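Pleckstrin homology domain-containing family A member 8 (Homo sapiens, PDB 5KDI) probably transfers simple glycosphingolipids such as glucosylceramide between membranes, holding the lipid chains inside an all-helical GLTP fold. Local coordinates at residues Y32-V35 and P36-K40; Y64-K68 and A69-T73; S20-T24 and E25-A29. The protein carries 2 engineered substitutions. All coordinates share one frame; numbering follows the deposited sequence. Where two conformers were deposited one is given.

Contact 1: Y32-V35 and P36-K40; sequences YAVV and PVLDK. With 6S8 ((~{Z})-~{N}-[(~{E},2~{S},3~{R})-1-[(2~{R},3~{R},4~{S},5~{R},6~{R})-6-(hydroxymethyl)-3,4,5-tris(oxidanyl)oxan-2-yl]oxy-3-oxidanyl-octadec-4-en-2-yl]octadec-9-enamide), chain C.
Val34 and Leu38 meet on the lipid-facing side of a type I beta turn, Tyr32 to Val35, that leads from helix 24-32 into helix 35-41 of the GLTP fold. Leu38 can be followed outward. Leu38 CB rests on Val35 O at 3.4 Å. CG of Leu38 lies beside its own backbone N (chi1 -73°) and close to Val34 O, the same oxygen that accepts the N-H of Leu38. With chi2 at 165°, the two methyls then part company. Leu38 CD1 turns back to CG2 of Val34, at 4.5 Å. Leu38 CD2 reaches the glycolipid, 3.9 Å from its carbon CAN. Val37 joins this apolar wall, with CG1 3.8 Å from lipid CAQ, and Val34 CG1 meets the chain end CAR. The three residues thus line the pocket for the hydrocarbon chains. On the other flank, CD of Pro36 approaches the Tyr32 ring obliquely. Val35 CB lies over one face of the Tyr32 ring, near the rim. The first helical bonds, Leu38 N to Val34 O and Asp39 N to Val35 O, are both 3.0 Å. Beyond them, helix 47-64 covers the segment, and OD2 of Asp39 forms a salt bridge with NZ of Lys50.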
loop_
_atom_site.group_PDB
_atom_site.type_symbol
_atom_site.label_atom_id
_atom_site.label_comp_id
_atom_site.label_asym_id
_atom_site.label_seq_id
_atom_site.Cartn_x
_atom_site.Cartn_y
_atom_site.Cartn_z
ATOM N N TYR A 32 -4.596 -1.167 -5.352
ATOM C CA TYR A 32 -5.651 -2.181 -5.419
ATOM C C TYR A 32 -5.095 -3.618 -5.600
ATOM O O TYR A 32 -5.681 -4.581 -5.125
ATOM C CB TYR A 32 -6.593 -1.881 -6.580
ATOM C CG TYR A 32 -7.711 -2.896 -6.567
ATOM C CD1 TYR A 32 -8.730 -2.784 -5.706
ATOM C CD2 TYR A 32 -7.638 -4.040 -7.334
ATOM C CE1 TYR A 32 -9.772 -3.751 -5.640
ATOM C CE2 TYR A 32 -8.608 -5.057 -7.237
ATOM C CZ TYR A 32 -9.688 -4.859 -6.383
ATOM O OH TYR A 32 -10.648 -5.780 -6.298
ATOM N N ALA A 33 -3.949 -3.724 -6.243
ATOM C CA ALA A 33 -3.426 -5.023 -6.697
ATOM C C ALA A 33 -3.258 -6.024 -5.582
ATOM O O ALA A 33 -3.337 -7.241 -5.801
ATOM C CB ALA A 33 -2.100 -4.822 -7.463
ATOM N N VAL A 34 -3.035 -5.553 -4.345
ATOM C CA VAL A 34 -2.881 -6.497 -3.225
ATOM C C VAL A 34 -4.200 -7.084 -2.734
ATOM O O VAL A 34 -4.189 -8.059 -1.954
ATOM C CB VAL A 34 -2.082 -5.923 -2.048
ATOM C CG1 VAL A 34 -0.704 -5.406 -2.492
ATOM C CG2 VAL A 34 -2.875 -4.834 -1.362
ATOM N N VAL A 35 -5.309 -6.460 -3.109
ATOM C CA VAL A 35 -6.650 -6.919 -2.628
ATOM C C VAL A 35 -6.930 -8.403 -2.941
ATOM O O VAL A 35 -7.300 -9.177 -2.019
ATOM C CB VAL A 35 -7.762 -5.914 -3.068
ATOM C CG1 VAL A 35 -9.179 -6.449 -2.883
ATOM C CG2 VAL A 35 -7.583 -4.596 -2.337
ATOM N N PRO A 36 -6.677 -8.841 -4.181
ATOM C CA PRO A 36 -6.901 -10.260 -4.482
ATOM C C PRO A 36 -5.975 -11.217 -3.730
ATOM O O PRO A 36 -6.358 -12.358 -3.468
ATOM C CB PRO A 36 -6.632 -10.344 -5.990
ATOM C CG PRO A 36 -6.964 -8.984 -6.493
ATOM C CD PRO A 36 -6.538 -8.048 -5.430
ATOM N N VAL A 37 -4.785 -10.734 -3.383
ATOM C CA VAL A 37 -3.891 -11.537 -2.562
ATOM C C VAL A 37 -4.473 -11.687 -1.176
ATOM O O VAL A 37 -4.463 -12.789 -0.629
ATOM C CB VAL A 37 -2.445 -11.006 -2.522
ATOM C CG1 VAL A 37 -1.547 -11.942 -1.717
ATOM C CG2 VAL A 37 -1.909 -10.827 -3.947
ATOM N N LEU A 38 -4.989 -10.588 -0.611
ATOM C CA LEU A 38 -5.634 -10.650 0.746
ATOM C C LEU A 38 -6.795 -11.649 0.698
ATOM O O LEU A 38 -6.993 -12.450 1.634
ATOM C CB LEU A 38 -6.167 -9.282 1.154
ATOM C CG LEU A 38 -5.121 -8.230 1.544
ATOM C CD1 LEU A 38 -5.669 -6.759 1.593
ATOM C CD2 LEU A 38 -4.457 -8.637 2.866
ATOM N N ASP A 39 -7.563 -11.621 -0.380
ATOM C CA ASP A 39 -8.676 -12.566 -0.545
ATOM C C ASP A 39 -8.273 -14.023 -0.664
ATOM O O ASP A 39 -8.982 -14.921 -0.166
ATOM C CB ASP A 39 -9.589 -12.134 -1.718
ATOM C CG ASP A 39 -10.492 -10.935 -1.367
ATOM O OD1 ASP A 39 -10.755 -10.707 -0.145
ATOM O OD2 ASP A 39 -10.966 -10.259 -2.345
ATOM N N LYS A 40 -7.099 -14.269 -1.265
ATOM C CA LYS A 40 -6.558 -15.624 -1.353
ATOM C C LYS A 40 -6.127 -16.080 0.088
ATOM O O LYS A 40 -6.284 -17.227 0.448
ATOM C CB LYS A 40 -5.329 -15.688 -2.261
ATOM C CG LYS A 40 -5.498 -15.562 -3.756
ATOM C CD LYS A 40 -4.151 -15.794 -4.462
ATOM C CE LYS A 40 -4.085 -15.261 -5.886
ATOM N NZ LYS A 40 -5.059 -15.889 -6.807
HETATM C C1 6S8 C . -8.121 3.928 9.996
HETATM C C2 6S8 C . -7.462 2.570 10.097
HETATM N N2 6S8 C . -6.766 2.296 8.849
HETATM C C3 6S8 C . -8.546 1.483 10.352
HETATM O O3 6S8 C . -9.241 1.863 11.559
HETATM C C4 6S8 C . -7.905 0.153 10.494
HETATM C C5 6S8 C . -8.201 -0.845 9.657
HETATM C C6 6S8 C . -7.636 -2.237 9.706
HETATM C C7 6S8 C . -6.565 -2.534 10.725
HETATM C C8 6S8 C . -6.618 -4.030 10.864
HETATM C C9 6S8 C . -5.252 -4.487 11.225
HETATM C C10 6S8 C . -4.403 -4.515 9.983
HETATM C C11 6S8 C . -3.957 -5.954 9.660
HETATM C C12 6S8 C . -2.664 -5.895 8.866
HETATM C C13 6S8 C . -2.640 -6.699 7.574
HETATM C C14 6S8 C . -2.458 -8.199 7.734
HETATM C C15 6S8 C . -1.655 -8.797 6.568
HETATM C C16 6S8 C . -2.203 -10.037 5.886
HETATM C C17 6S8 C . -1.316 -11.288 5.781
HETATM C C18 6S8 C . -0.078 -11.179 4.903
HETATM C C1A 6S8 C . -9.195 5.287 8.327
HETATM O O1A 6S8 C . -9.037 4.010 8.906
HETATM C C2A 6S8 C . -9.682 5.143 6.912
HETATM O O2A 6S8 C . -8.685 4.423 6.162
HETATM C C3A 6S8 C . -10.054 6.493 6.300
HETATM O O3A 6S8 C . -10.647 6.285 5.038
HETATM C C4A 6S8 C . -10.991 7.232 7.236
HETATM O O4A 6S8 C . -12.303 6.674 7.195
HETATM O O5A 6S8 C . -10.870 7.817 10.947
HETATM C C5M 6S8 C . -10.405 7.281 8.635
HETATM C C6A 6S8 C . -11.336 7.979 9.592
HETATM O O6A 6S8 C . -10.180 5.944 9.093
HETATM C CAA 6S8 C . -5.477 1.994 8.791
HETATM O OAA 6S8 C . -4.708 2.007 9.748
HETATM C CAB 6S8 C . -4.986 1.688 7.408
HETATM C CAC 6S8 C . -5.299 0.163 7.409
HETATM C CAD 6S8 C . -4.093 -0.577 7.021
HETATM C CAE 6S8 C . -4.441 -1.284 5.742
HETATM C CAF 6S8 C . -3.180 -2.041 5.350
HETATM C CAG 6S8 C . -2.845 -1.803 3.866
HETATM C CAH 6S8 C . -2.318 -3.085 3.210
HETATM C CAI 6S8 C . -0.975 -3.367 3.816
HETATM C CAJ 6S8 C . -0.534 -4.592 4.115
HETATM C CAK 6S8 C . -1.282 -5.862 3.861
HETATM C CAL 6S8 C . -0.119 -6.862 3.840
HETATM C CAM 6S8 C . -0.415 -8.155 3.110
HETATM C CAN 6S8 C . -0.789 -7.879 1.684
HETATM C CAO 6S8 C . -0.409 -9.059 0.820
HETATM C CAP 6S8 C . 0.956 -8.912 0.206
HETATM C CAQ 6S8 C . 0.926 -9.157 -1.269
HETATM C CAR 6S8 C . 1.914 -8.247 -1.881
#

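Contact 2: Y64-K68 and A69-T73; sequences YITNK and AKFTT. Engineered in segment 69-73: Ala69 (natural residue Glu), Lys70 (natural residue Glu).
Phe71 folds back on the turn that ends helix 47-64. Phe71 N donates to Asn67 O at 3.0 Å, in a bond bent at hydrogen (130°). A weak second bond runs from the same N-H to Lys68 O. Two acceptors thus share one donor. The Asn67 side chain adds a third link: OD1 takes Lys70 N at 3.2 Å, with the donor well above the carbonyl plane. CG of Asn67 lies anti to its backbone N (chi1 -166°), which brings the amide against CB of Lys70. Lys70 and Ala69 are engineered; both are Glu in the natural protein. A water accepts from Ala69 N at 3.0 Å and is weakly bound to Asn67 OD1.

The Phe71 ring is met at its edge by Tyr64 O. CG2 of Thr66 comes to the edge too, but Thr66 has two conformers and this touch is doubtful. CG of Lys70 lies over one face, near the rim. Phe71 O in turn comes to the edge of the Tyr64 ring, 3.2 Å from CD1 of Tyr64. Further out, Thr24 OG1 bonds to Phe71 O, and Glu25 holds Tyr64 OH. His80 of helix 74-83 stacks edge-to-face with Phe71. Thr73 OG1 caps Lys76 N. The whole is a helix-to-helix connection of the GLTP fold: a type I beta turn, Tyr64 to Asn67, leading through a compact loop to an N-capped helix.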
loop_
_atom_site.group_PDB
_atom_site.type_symbol
_atom_site.label_atom_id
_atom_site.label_comp_id
_atom_site.label_asym_id
_atom_site.label_seq_id
_atom_site.Cartn_x
_atom_site.Cartn_y
_atom_site.Cartn_z
ATOM N N TYR A 64 -10.896 12.337 -8.357
ATOM C CA TYR A 64 -10.225 12.214 -9.647
ATOM C C TYR A 64 -11.216 12.322 -10.822
ATOM O O TYR A 64 -11.018 13.137 -11.766
ATOM C CB TYR A 64 -9.463 10.899 -9.732
ATOM C CG TYR A 64 -8.916 10.596 -11.088
ATOM C CD1 TYR A 64 -7.980 11.420 -11.680
ATOM C CD2 TYR A 64 -9.263 9.422 -11.732
ATOM C CE1 TYR A 64 -7.455 11.123 -12.937
ATOM C CE2 TYR A 64 -8.741 9.134 -12.992
ATOM C CZ TYR A 64 -7.830 9.974 -13.574
ATOM O OH TYR A 64 -7.295 9.697 -14.808
ATOM N N ILE A 65 -12.272 11.482 -10.766
ATOM C CA ILE A 65 -13.203 11.333 -11.884
ATOM C C ILE A 65 -14.040 12.588 -12.183
ATOM O O ILE A 65 -14.631 12.752 -13.268
ATOM C CB ILE A 65 -14.128 10.102 -11.749
ATOM C CG1 ILE A 65 -15.095 10.238 -10.553
ATOM C CG2 ILE A 65 -13.315 8.812 -11.764
ATOM C CD1 ILE A 65 -16.069 9.046 -10.459
ATOM N N THR A 66 -14.044 13.484 -11.212
ATOM C CA THR A 66 -14.711 14.754 -11.321
ATOM C C THR A 66 -14.055 15.673 -12.392
ATOM O O THR A 66 -14.739 16.567 -12.975
ATOM C CB THR A 66 -14.599 15.284 -9.858
ATOM O OG1 THR A 66 -15.875 15.313 -9.236
ATOM C CG2 THR A 66 -13.768 16.531 -9.684
ATOM N N ASN A 67 -12.744 15.477 -12.609
ATOM C CA ASN A 67 -11.954 16.318 -13.564
ATOM C C ASN A 67 -10.625 15.703 -13.852
ATOM O O ASN A 67 -9.617 16.063 -13.286
ATOM C CB ASN A 67 -11.835 17.784 -13.089
ATOM C CG ASN A 67 -11.326 18.734 -14.189
ATOM O OD1 ASN A 67 -10.699 18.320 -15.172
ATOM N ND2 ASN A 67 -11.619 20.025 -14.018
ATOM N N LYS A 68 -10.627 14.685 -14.691
ATOM C CA LYS A 68 -9.413 13.894 -14.844
ATOM C C LYS A 68 -8.208 14.688 -15.388
ATOM O O LYS A 68 -7.054 14.381 -15.050
ATOM C CB LYS A 68 -9.679 12.636 -15.699
ATOM C CG LYS A 68 -10.623 11.630 -15.095
ATOM C CD LYS A 68 -10.713 10.407 -16.017
ATOM C CE LYS A 68 -12.065 9.885 -15.958
ATOM N NZ LYS A 68 -12.367 8.901 -17.039
ATOM N N ALA A 69 -8.477 15.635 -16.292
ATOM C CA ALA A 69 -7.463 16.494 -16.876
ATOM C C ALA A 69 -6.797 17.356 -15.823
ATOM O O ALA A 69 -5.613 17.630 -15.899
ATOM C CB ALA A 69 -8.079 17.397 -17.987
ATOM N N LYS A 70 -7.592 17.842 -14.894
ATOM C CA LYS A 70 -7.103 18.623 -13.798
ATOM C C LYS A 70 -6.351 17.788 -12.769
ATOM O O LYS A 70 -5.410 18.275 -12.158
ATOM C CB LYS A 70 -8.255 19.379 -13.154
ATOM C CG LYS A 70 -7.834 20.305 -12.045
ATOM C CD LYS A 70 -9.048 21.045 -11.508
ATOM C CE LYS A 70 -8.653 22.275 -10.680
ATOM N NZ LYS A 70 -7.556 23.101 -11.287
ATOM N N PHE A 71 -6.756 16.542 -12.596
ATOM C CA PHE A 71 -6.311 15.727 -11.447
ATOM C C PHE A 71 -5.436 14.546 -11.889
ATOM O O PHE A 71 -5.539 13.433 -11.374
ATOM C CB PHE A 71 -7.570 15.252 -10.670
ATOM C CG PHE A 71 -8.332 16.377 -10.020
ATOM C CD1 PHE A 71 -7.664 17.413 -9.356
ATOM C CD2 PHE A 71 -9.699 16.355 -10.014
ATOM C CE1 PHE A 71 -8.379 18.374 -8.752
ATOM C CE2 PHE A 71 -10.425 17.323 -9.397
ATOM C CZ PHE A 71 -9.779 18.328 -8.739
ATOM N N THR A 72 -4.549 14.819 -12.835
ATOM C CA THR A 72 -3.687 13.815 -13.399
ATOM C C THR A 72 -2.673 13.207 -12.432
ATOM O O THR A 72 -2.214 12.068 -12.640
ATOM C CB THR A 72 -2.885 14.356 -14.603
ATOM O OG1 THR A 72 -2.132 15.489 -14.185
ATOM C CG2 THR A 72 -3.845 14.746 -15.783
ATOM N N THR A 73 -2.429 13.916 -11.326
ATOM C CA THR A 73 -1.539 13.443 -10.328
ATOM C C THR A 73 -2.128 13.551 -8.930
ATOM O O THR A 73 -3.035 14.327 -8.662
ATOM C CB THR A 73 -0.201 14.168 -10.342
ATOM O OG1 THR A 73 -0.421 15.508 -9.931
ATOM C CG2 THR A 73 0.456 14.119 -11.729
HETATM O O HOH W 1 -10.976 16.091 -17.806
#

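Contact 3: S20-T24 and E25-A29; sequences SGIPT and EAFLA
The start of helix 24-32 in the GLTP fold is built here, with Pro23 at the N-cap position and Ile22 folded against Phe27. CG2 of Ile22 lies 3.7 Å from CD1 of Phe27 and also touches its CB. The two side chains cross at a slant. Phe27 has CG anti to its backbone N (chi1 -176°). This carries the ring on past Ile22 into the protein, while CB of Phe27 stays over Pro23 O at 3.3 Å.

The first turn is tied by two backbone bonds. Phe27 N donates to Pro23 O at 3.2 Å, and Leu28 N donates to Thr24 O at 3.1 Å. Their angles at hydrogen are 161° and 165°. Ala29 N continues the pattern to Glu25 O.

Thr24 and Leu28 stand one turn apart and point the same way. CG2 of Thr24 packs on CD1 of Leu28 at 4.0 Å, and CG of Leu28 lies near Thr24 O, 3.4 Å away. Thr24 thus turns a methyl to its own helix. Pro23 and Ala26 touch lightly through their CB atoms, at 4.5 Å. Glu25 runs extended beyond CG. The polar ends of Thr24 and Glu25 are held from residues 64-73, by Phe71 and Tyr64 respectively.

The side-chain amide of Gln75 binds both Ile22 N and Ser20 O, just ahead of the helix. Ile22 and Phe27 pack against helix 172-202, Ile22 on Ile195 and Leu196 and Phe27 on Gln192; both also touch Leu74 of helix 74-83, while Phe27 and Leu28 rest on helix 93-115, Phe27 at Leu97 and Leu104 and Leu28 at Leu100.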
loop_
_atom_site.group_PDB
_atom_site.type_symbol
_atom_site.label_atom_id
_atom_site.label_comp_id
_atom_site.label_asym_id
_atom_site.label_seq_id
_atom_site.Cartn_x
_atom_site.Cartn_y
_atom_site.Cartn_z
ATOM N N SER A 20 7.831 15.667 -10.358
ATOM C CA SER A 20 7.698 14.399 -9.611
ATOM C C SER A 20 6.246 13.986 -9.434
ATOM O O SER A 20 5.877 13.327 -8.459
ATOM C CB SER A 20 8.366 14.535 -8.221
ATOM O OG SER A 20 9.739 14.834 -8.350
ATOM N N GLY A 21 5.381 14.382 -10.374
ATOM C CA GLY A 21 3.970 14.065 -10.263
ATOM C C GLY A 21 3.678 12.582 -10.338
ATOM O O GLY A 21 4.112 11.928 -11.279
ATOM N N ILE A 22 2.910 12.059 -9.366
ATOM C CA ILE A 22 2.586 10.629 -9.330
ATOM C C ILE A 22 1.234 10.490 -10.024
ATOM O O ILE A 22 0.212 10.963 -9.536
ATOM C CB ILE A 22 2.497 10.099 -7.869
ATOM C CG1 ILE A 22 3.843 10.382 -7.109
ATOM C CG2 ILE A 22 1.999 8.654 -7.853
ATOM C CD1 ILE A 22 3.790 10.237 -5.576
ATOM N N PRO A 23 1.228 9.779 -11.173
ATOM C CA PRO A 23 -0.034 9.603 -11.925
ATOM C C PRO A 23 -1.112 8.938 -11.039
ATOM O O PRO A 23 -0.877 7.841 -10.459
ATOM C CB PRO A 23 0.381 8.684 -13.084
ATOM C CG PRO A 23 1.825 8.882 -13.234
ATOM C CD PRO A 23 2.361 9.124 -11.860
ATOM N N THR A 24 -2.314 9.511 -11.050
ATOM C CA THR A 24 -3.360 9.051 -10.128
ATOM C C THR A 24 -3.838 7.622 -10.395
ATOM O O THR A 24 -3.861 6.834 -9.474
ATOM C CB THR A 24 -4.557 9.995 -10.242
ATOM O OG1 THR A 24 -4.078 11.342 -9.969
ATOM C CG2 THR A 24 -5.706 9.615 -9.273
ATOM N N GLU A 25 -4.257 7.310 -11.639
ATOM C CA GLU A 25 -4.840 5.978 -11.905
ATOM C C GLU A 25 -3.850 4.875 -11.653
ATOM O O GLU A 25 -4.181 3.854 -11.052
ATOM C CB GLU A 25 -5.456 5.819 -13.302
ATOM C CG GLU A 25 -6.486 6.846 -13.731
ATOM C CD GLU A 25 -7.177 6.455 -15.096
ATOM O OE1 GLU A 25 -6.995 5.296 -15.603
ATOM O OE2 GLU A 25 -7.866 7.339 -15.693
ATOM N N ALA A 26 -2.629 5.032 -12.147
ATOM C CA ALA A 26 -1.625 3.981 -11.977
ATOM C C ALA A 26 -1.297 3.716 -10.509
ATOM O O ALA A 26 -1.155 2.568 -10.082
ATOM C CB ALA A 26 -0.364 4.279 -12.792
ATOM N N PHE A 27 -1.166 4.774 -9.727
ATOM C CA PHE A 27 -0.937 4.631 -8.304
ATOM C C PHE A 27 -2.054 3.845 -7.634
ATOM O O PHE A 27 -1.802 2.951 -6.834
ATOM C CB PHE A 27 -0.677 6.002 -7.668
ATOM C CG PHE A 27 -0.333 5.904 -6.204
ATOM C CD1 PHE A 27 0.999 5.779 -5.833
ATOM C CD2 PHE A 27 -1.286 5.953 -5.231
ATOM C CE1 PHE A 27 1.356 5.695 -4.524
ATOM C CE2 PHE A 27 -0.928 5.904 -3.875
ATOM C CZ PHE A 27 0.382 5.763 -3.549
ATOM N N LEU A 28 -3.306 4.232 -7.907
ATOM C CA LEU A 28 -4.445 3.595 -7.269
ATOM C C LEU A 28 -4.521 2.114 -7.695
ATOM O O LEU A 28 -4.924 1.247 -6.912
ATOM C CB LEU A 28 -5.711 4.348 -7.532
ATOM C CG LEU A 28 -5.788 5.768 -6.911
ATOM C CD1 LEU A 28 -7.117 6.398 -7.313
ATOM C CD2 LEU A 28 -5.664 5.723 -5.393
ATOM N N ALA A 29 -4.143 1.828 -8.943
ATOM C CA ALA A 29 -4.136 0.416 -9.421
ATOM C C ALA A 29 -3.121 -0.421 -8.685
ATOM O O ALA A 29 -3.385 -1.589 -8.343
ATOM C CB ALA A 29 -3.909 0.344 -10.945
#

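In the fold
From the N terminus, contact 3 comes first and starts helix 24-32. Contact 1 follows at the other end of that helix, two residues on, where the chain turns into helix 35-41. Contact 2 closes the loop between helix 47-64 and helix 74-83. The three are in series; none nests within or crosses another. Contacts 2 and 3 nonetheless touch, with centres about 11 Å apart. Their shared polar bonds tie the start of helix 24-32 to the end of helix 47-64 and the loop after it. Contact 1 stands apart, its centre about 26 Å from that of contact 2, and is the one that borders the bound glycolipid.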